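Local coordinates for ABC transporter substrate binding protein (Ribose) (PDB 4WUT), which probably serves as the sugar-binding component of an ABC transporter and binds beta-D-fucopyranose, at residues G137-V148 with G172-L183. Sequence-based numbering, arbitrary orientation.
Sequences GELAAKAMIQKV and GFTDYIKANSKL. With CA (calcium ion), chain G.
Phe173 and Tyr176 are neighbouring knobs in holes on the face of helix 137-148, and the two holes share Ala141. The helices run roughly parallel, 41° apart, and come closest where Gly137 meets Gly172 and Phe173. With no side chain, Gly137 lets Phe173 come in until their CA atoms are 4.2 Å apart. Gly137 O, already bonded to Ala141 N within its helix, also receives a CH...O contact from Phe173 CA at 3.4 Å.

With CG anti to the backbone N (chi1 -178°), the Phe173 ring reaches into the hole made by Gly137, Ala140, Ala141 and Met144. Gly137 O and the CE methyl of selenomethionine Met144 lie at its edge, while Ile177 CG1 sits over one face. Phe216 stacks on the same ring, linking the helix pair to strand 214-217.

Tyr176 has a similar first torsion (-171°), which lays its ring across the opposing helix: Ala141 CB touches CD1 at 3.6 Å, and Glu138 O lies over one face. Asn180 ND2 covers the opposite face, 3.1 Å above the ring centre, held there by its 3.0 Å bond to Tyr176 O. Tyr176 OH lies beside the aliphatic part of Lys142 and 2.7 Å from a water. Another water bridges Glu138 OE2 and Gly172 O.

Farther along, Ile145 CD1 fits among Tyr176 CE1, Ile177 CD1 and Ser181 CB, and Leu183 spans Ile145 and Val148. Ser181 OG gives a 2.7 Å bond to Ile177 O and, by accepting from Leu183 N, closes an ST turn; Ser181 O and Lys178 O bind calcium on the outer side. Helices 133-148 and 164-180 thus lie side by side against parallel strands 153-158, 214-217 and 240-244, in one alpha/beta lobe of a periplasmic sugar-binding protein.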
ATOM      1  N   GLY A 137     -10.069   2.999   2.682  1.00 11.15           N
ATOM      2  CA  GLY A 137     -10.411   4.211   1.973  1.00 10.75           C
ATOM      3  C   GLY A 137     -11.634   4.886   2.570  1.00 11.84           C
ATOM      4  O   GLY A 137     -11.683   6.119   2.658  1.00 12.08           O
ATOM      5  N   GLU A 138     -12.613   4.085   2.988  1.00 13.16           N
ATOM      6  CA  GLU A 138     -13.794   4.623   3.640  1.00 12.97           C
ATOM      7  C   GLU A 138     -13.433   5.298   4.966  1.00 13.14           C
ATOM      8  O   GLU A 138     -13.992   6.344   5.283  1.00 14.32           O
ATOM      9  CB  GLU A 138     -14.861   3.531   3.811  1.00 14.08           C
ATOM     10  CG  GLU A 138     -15.526   3.166   2.506  1.00 20.45           C
ATOM     11  CD  GLU A 138     -16.526   2.036   2.621  1.00 32.00           C
ATOM     12  OE1 GLU A 138     -16.797   1.587   3.756  1.00 37.44           O
ATOM     13  OE2 GLU A 138     -17.051   1.611   1.566  1.00 29.53           O
ATOM     14  N   LEU A 139     -12.510   4.725   5.734  1.00 13.17           N
ATOM     15  CA  LEU A 139     -12.117   5.366   7.006  1.00 13.57           C
ATOM     16  C   LEU A 139     -11.473   6.726   6.711  1.00 12.87           C
ATOM     17  O   LEU A 139     -11.689   7.711   7.425  1.00 13.29           O
ATOM     18  CB  LEU A 139     -11.084   4.520   7.743  1.00 15.32           C
ATOM     19  CG  LEU A 139     -11.372   3.754   9.027  1.00 30.51           C
ATOM     20  CD1 LEU A 139     -12.825   3.676   9.445  1.00 19.67           C
ATOM     21  CD2 LEU A 139     -10.781   2.401   8.800  1.00 16.27           C
ATOM     22  N   ALA A 140     -10.630   6.778   5.691  1.00 12.42           N
ATOM     23  CA  ALA A 140      -9.979   8.026   5.340  1.00 11.53           C
ATOM     24  C   ALA A 140     -11.015   9.086   4.919  1.00 13.36           C
ATOM     25  O   ALA A 140     -10.907  10.251   5.267  1.00 12.03           O
ATOM     26  CB  ALA A 140      -8.964   7.814   4.228  1.00 12.70           C
ATOM     27  N   ALA A 141     -12.027   8.667   4.167  1.00 13.11           N
ATOM     28  CA  ALA A 141     -13.079   9.578   3.693  1.00 12.23           C
ATOM     29  C   ALA A 141     -13.937  10.095   4.843  1.00 13.72           C
ATOM     30  O   ALA A 141     -14.294  11.271   4.872  1.00 13.85           O
ATOM     31  CB  ALA A 141     -13.971   8.873   2.653  1.00 14.39           C
ATOM     32  N   LYS A 142     -14.250   9.215   5.787  1.00 13.43           N
ATOM     33  CA  LYS A 142     -14.993   9.621   6.960  1.00 14.43           C
ATOM     34  C   LYS A 142     -14.199  10.633   7.784  1.00 14.48           C
ATOM     35  O   LYS A 142     -14.755  11.628   8.253  1.00 15.09           O
ATOM     36  CB  LYS A 142     -15.335   8.419   7.818  1.00 15.23           C
ATOM     37  CG  LYS A 142     -16.291   8.791   8.920  1.00 22.80           C
ATOM     38  CD  LYS A 142     -16.665   7.625   9.787  1.00 27.18           C
ATOM     39  CE  LYS A 142     -17.701   8.076  10.787  1.00 31.67           C
ATOM     40  NZ  LYS A 142     -18.227   6.952  11.610  1.00 35.56           N
ATOM     41  N   ALA A 143     -12.904  10.380   7.961  1.00 14.01           N
ATOM     42  CA  ALA A 143     -12.018  11.319   8.655  1.00 14.22           C
ATOM     43  C   ALA A 143     -11.998  12.671   7.956  1.00 13.92           C
ATOM     44  O   ALA A 143     -11.980  13.723   8.598  1.00 14.54           O
ATOM     45  CB  ALA A 143     -10.595  10.764   8.736  1.00 13.85           C
HETATM   46  N   MSE A 144     -11.965  12.638   6.632  1.00 13.12           N
HETATM   47  CA  MSE A 144     -11.981  13.856   5.849  1.00 12.99           C
HETATM   48  C   MSE A 144     -13.250  14.661   6.092  1.00 13.74           C
HETATM   49  O   MSE A 144     -13.187  15.836   6.431  1.00 14.24           O
HETATM   50  CB  MSE A 144     -11.852  13.513   4.355  1.00 12.23           C
HETATM   51  CG  MSE A 144     -11.812  14.722   3.467  1.00 12.26           C
HETATM   52 SE   MSE A 144     -10.139  15.734   3.623  1.00 22.30          SE
HETATM   53  CE  MSE A 144      -9.017  14.556   2.558  1.00 12.83           C
ATOM     54  N   ILE A 145     -14.402  14.010   5.942  1.00 14.00           N
ATOM     55  CA  ILE A 145     -15.684  14.697   6.133  1.00 14.88           C
ATOM     56  C   ILE A 145     -15.843  15.260   7.544  1.00 15.79           C
ATOM     57  O   ILE A 145     -16.339  16.376   7.716  1.00 16.44           O
ATOM     58  CB  ILE A 145     -16.847  13.761   5.729  1.00 15.21           C
ATOM     59  CG1 ILE A 145     -16.860  13.640   4.203  1.00 14.67           C
ATOM     60  CG2 ILE A 145     -18.162  14.289   6.237  1.00 16.39           C
ATOM     61  CD1 ILE A 145     -17.727  12.515   3.696  1.00 17.77           C
ATOM     62  N   GLN A 146     -15.410  14.522   8.553  1.00 15.98           N
ATOM     63  CA  GLN A 146     -15.595  14.987   9.910  1.00 17.07           C
ATOM     64  C   GLN A 146     -14.829  16.269  10.176  1.00 17.26           C
ATOM     65  O   GLN A 146     -15.245  17.081  10.991  1.00 18.30           O
ATOM     66  CB  GLN A 146     -15.249  13.859  10.876  1.00 18.16           C
ATOM     67  CG  GLN A 146     -16.272  12.718  10.755  1.00 20.61           C
ATOM     68  CD  GLN A 146     -17.695  13.202  10.979  1.00 22.31           C
ATOM     69  OE1 GLN A 146     -18.589  12.998  10.155  1.00 30.21           O
ATOM     70  NE2 GLN A 146     -17.876  13.887  12.061  1.00 22.14           N
ATOM     71  N   LYS A 147     -13.743  16.509   9.437  1.00 16.42           N
ATOM     72  CA  LYS A 147     -12.975  17.708   9.661  1.00 16.80           C
ATOM     73  C   LYS A 147     -13.348  18.806   8.673  1.00 16.73           C
ATOM     74  O   LYS A 147     -13.403  19.987   9.051  1.00 23.46           O
ATOM     75  CB  LYS A 147     -11.469  17.404   9.625  1.00 17.65           C
ATOM     76  CG  LYS A 147     -10.586  18.593   9.824  1.00 28.27           C
ATOM     77  CD  LYS A 147     -10.548  19.068  11.257  1.00 33.53           C
ATOM     78  CE  LYS A 147      -9.872  20.437  11.340  1.00 40.03           C
ATOM     79  NZ  LYS A 147     -10.583  21.459  10.488  1.00 44.58           N
ATOM     80  N   VAL A 148     -13.678  18.426   7.445  1.00 15.95           N
ATOM     81  CA  VAL A 148     -13.942  19.377   6.373  1.00 15.98           C
ATOM     82  C   VAL A 148     -15.403  19.789   6.288  1.00 18.13           C
ATOM     83  O   VAL A 148     -15.717  20.908   5.869  1.00 19.76           O
ATOM     84  CB  VAL A 148     -13.527  18.775   5.022  1.00 18.48           C
ATOM     85  CG1 VAL A 148     -14.181  19.518   3.861  1.00 29.44           C
ATOM     86  CG2 VAL A 148     -11.996  18.762   4.907  1.00 21.01           C
ATOM     87  N   GLY A 172     -12.905   3.131  -2.641  1.00 12.84           N
ATOM     88  CA  GLY A 172     -13.608   3.180  -1.372  1.00 13.23           C
ATOM     89  C   GLY A 172     -13.734   4.621  -0.894  1.00 12.62           C
ATOM     90  O   GLY A 172     -14.803   5.062  -0.454  1.00 14.97           O
ATOM     91  N   PHE A 173     -12.630   5.354  -0.968  1.00 10.98           N
ATOM     92  CA  PHE A 173     -12.605   6.760  -0.583  1.00  7.88           C
ATOM     93  C   PHE A 173     -13.597   7.555  -1.422  1.00  9.99           C
ATOM     94  O   PHE A 173     -14.464   8.255  -0.899  1.00 11.24           O
ATOM     95  CB  PHE A 173     -11.187   7.331  -0.764  1.00 10.46           C
ATOM     96  CG  PHE A 173     -11.040   8.786  -0.334  1.00  8.21           C
ATOM     97  CD1 PHE A 173     -10.712   9.119   0.975  1.00 10.14           C
ATOM     98  CD2 PHE A 173     -11.225   9.818  -1.247  1.00 10.33           C
ATOM     99  CE1 PHE A 173     -10.569  10.433   1.357  1.00 11.64           C
ATOM    100  CE2 PHE A 173     -11.113  11.136  -0.843  1.00  8.88           C
ATOM    101  CZ  PHE A 173     -10.769  11.440   0.450  1.00  9.10           C
ATOM    102  N   THR A 174     -13.459   7.450  -2.737  1.00 10.74           N
ATOM    103  CA  THR A 174     -14.234   8.245  -3.649  1.00 12.07           C
ATOM    104  C   THR A 174     -15.728   7.957  -3.525  1.00 14.89           C
ATOM    105  O   THR A 174     -16.534   8.870  -3.513  1.00 14.81           O
ATOM    106  CB  THR A 174     -13.735   8.014  -5.100  1.00 15.50           C
ATOM    107  OG1 THR A 174     -12.350   8.383  -5.180  1.00 15.97           O
ATOM    108  CG2 THR A 174     -14.539   8.830  -6.073  1.00 20.88           C
ATOM    109  N   ASP A 175     -16.085   6.685  -3.435  1.00 14.46           N
ATOM    110  CA  ASP A 175     -17.492   6.312  -3.355  1.00 16.86           C
ATOM    111  C   ASP A 175     -18.108   6.824  -2.063  1.00 15.48           C
ATOM    112  O   ASP A 175     -19.281   7.243  -2.035  1.00 15.02           O
ATOM    113  CB  ASP A 175     -17.656   4.792  -3.437  1.00 17.28           C
ATOM    114  CG  ASP A 175     -17.313   4.229  -4.811  1.00 25.43           C
ATOM    115  OD1 ASP A 175     -17.112   5.013  -5.758  1.00 27.49           O
ATOM    116  OD2 ASP A 175     -17.251   2.989  -4.934  1.00 30.41           O
ATOM    117  N   TYR A 176     -17.326   6.785  -0.986  1.00 13.82           N
ATOM    118  CA  TYR A 176     -17.832   7.253   0.320  1.00 14.96           C
ATOM    119  C   TYR A 176     -18.050   8.753   0.298  1.00 14.76           C
ATOM    120  O   TYR A 176     -19.058   9.243   0.779  1.00 15.55           O
ATOM    121  CB  TYR A 176     -16.894   6.864   1.481  1.00 15.29           C
ATOM    122  CG  TYR A 176     -17.497   7.138   2.855  1.00 13.36           C
ATOM    123  CD1 TYR A 176     -17.427   8.398   3.416  1.00 12.24           C
ATOM    124  CD2 TYR A 176     -18.122   6.131   3.566  1.00 13.48           C
ATOM    125  CE1 TYR A 176     -18.005   8.659   4.651  1.00 14.07           C
ATOM    126  CE2 TYR A 176     -18.699   6.372   4.779  1.00 16.78           C
ATOM    127  CZ  TYR A 176     -18.620   7.629   5.324  1.00 17.12           C
ATOM    128  OH  TYR A 176     -19.180   7.848   6.553  1.00 22.80           O
ATOM    129  N   ILE A 177     -17.091   9.490  -0.254  1.00 14.15           N
ATOM    130  CA  ILE A 177     -17.253  10.936  -0.408  1.00 10.39           C
ATOM    131  C   ILE A 177     -18.525  11.275  -1.194  1.00 12.97           C
ATOM    132  O   ILE A 177     -19.296  12.133  -0.790  1.00 13.20           O
ATOM    133  CB  ILE A 177     -16.023  11.571  -1.098  1.00 12.07           C
ATOM    134  CG1 ILE A 177     -14.776  11.478  -0.191  1.00 12.75           C
ATOM    135  CG2 ILE A 177     -16.329  13.009  -1.516  1.00 12.68           C
ATOM    136  CD1 ILE A 177     -14.812  12.318   1.062  1.00 11.84           C
ATOM    137  N   LYS A 178     -18.736  10.598  -2.319  1.00 14.07           N
ATOM    138  CA  LYS A 178     -19.941  10.786  -3.110  1.00 14.04           C
ATOM    139  C   LYS A 178     -21.224  10.456  -2.325  1.00 15.12           C
ATOM    140  O   LYS A 178     -22.168  11.207  -2.384  1.00 17.33           O
ATOM    141  CB  LYS A 178     -19.889   9.989  -4.415  1.00 19.62           C
ATOM    142  CG  LYS A 178     -21.153  10.160  -5.222  1.00 25.30           C
ATOM    143  CD  LYS A 178     -20.976   9.793  -6.700  1.00 35.99           C
ATOM    144  CE  LYS A 178     -22.186  10.243  -7.512  1.00 35.50           C
ATOM    145  NZ  LYS A 178     -21.976  10.098  -8.988  1.00 43.49           N
ATOM    146  N   ALA A 179     -21.250   9.355  -1.585  1.00 15.93           N
ATOM    147  CA  ALA A 179     -22.490   8.945  -0.934  1.00 17.40           C
ATOM    148  C   ALA A 179     -22.806   9.772   0.307  1.00 20.01           C
ATOM    149  O   ALA A 179     -23.968   9.854   0.707  1.00 22.77           O
ATOM    150  CB  ALA A 179     -22.427   7.476  -0.569  1.00 25.62           C
ATOM    151  N   ASN A 180     -21.787  10.383   0.905  1.00 14.88           N
ATOM    152  CA  ASN A 180     -21.937  10.984   2.223  1.00 13.73           C
ATOM    153  C   ASN A 180     -21.669  12.467   2.293  1.00 13.23           C
ATOM    154  O   ASN A 180     -21.582  13.033   3.370  1.00 16.47           O
ATOM    155  CB  ASN A 180     -21.098  10.229   3.253  1.00 16.37           C
ATOM    156  CG  ASN A 180     -21.563   8.816   3.411  1.00 17.08           C
ATOM    157  OD1 ASN A 180     -22.597   8.572   4.042  1.00 20.38           O
ATOM    158  ND2 ASN A 180     -20.869   7.879   2.795  1.00 16.44           N
ATOM    159  N   SER A 181     -21.611  13.105   1.131  1.00 13.54           N
ATOM    160  CA  SER A 181     -21.358  14.532   1.067  1.00 14.56           C
ATOM    161  C   SER A 181     -21.677  15.050  -0.327  1.00 13.13           C
ATOM    162  O   SER A 181     -22.057  14.273  -1.226  1.00 16.96           O
ATOM    163  CB  SER A 181     -19.900  14.848   1.407  1.00 13.06           C
ATOM    164  OG  SER A 181     -19.058  14.556   0.304  1.00 13.88           O
ATOM    165  N   LYS A 182     -21.556  16.360  -0.493  1.00 14.19           N
ATOM    166  CA  LYS A 182     -21.565  16.934  -1.829  1.00 16.64           C
ATOM    167  C   LYS A 182     -20.196  17.574  -2.137  1.00 15.17           C
ATOM    168  O   LYS A 182     -20.102  18.504  -2.928  1.00 17.02           O
ATOM    169  CB  LYS A 182     -22.727  17.912  -2.042  1.00 25.20           C
ATOM    170  CG  LYS A 182     -23.048  18.844  -0.888  1.00 22.14           C
ATOM    171  CD  LYS A 182     -24.069  19.896  -1.318  1.00 23.84           C
ATOM    172  CE  LYS A 182     -25.415  19.294  -1.665  1.00 22.43           C
ATOM    173  NZ  LYS A 182     -26.139  18.771  -0.467  1.00 19.91           N
ATOM    174  N   LEU A 183     -19.144  17.060  -1.506  1.00 13.16           N
ATOM    175  CA  LEU A 183     -17.786  17.499  -1.831  1.00 12.67           C
ATOM    176  C   LEU A 183     -17.468  17.208  -3.285  1.00 15.22           C
ATOM    177  O   LEU A 183     -17.843  16.163  -3.832  1.00 15.44           O
ATOM    178  CB  LEU A 183     -16.753  16.829  -0.931  1.00 10.63           C
ATOM    179  CG  LEU A 183     -16.848  17.152   0.560  1.00 12.45           C
ATOM    180  CD1 LEU A 183     -16.021  16.209   1.448  1.00 16.06           C
ATOM    181  CD2 LEU A 183     -16.460  18.604   0.830  1.00 15.83           C
TER
HETATM  182 CA    CA G 406     -23.564  13.028  -2.807  1.00 20.86          CA
HETATM  183  O   HOH W   1     -17.119   3.286  -0.355  1.00 23.57           O
HETATM  184  O   HOH W   2     -19.032   5.859   8.434  1.00 40.52           O
HETATM  185  O   HOH W   3     -25.047  11.200  -3.393  1.00 26.84           O
HETATM  186  O   HOH W   4     -24.492  13.180  -4.938  1.00 34.04           O
HETATM  187  O   HOH W   5     -21.891  13.934  -4.229  1.00 21.39           O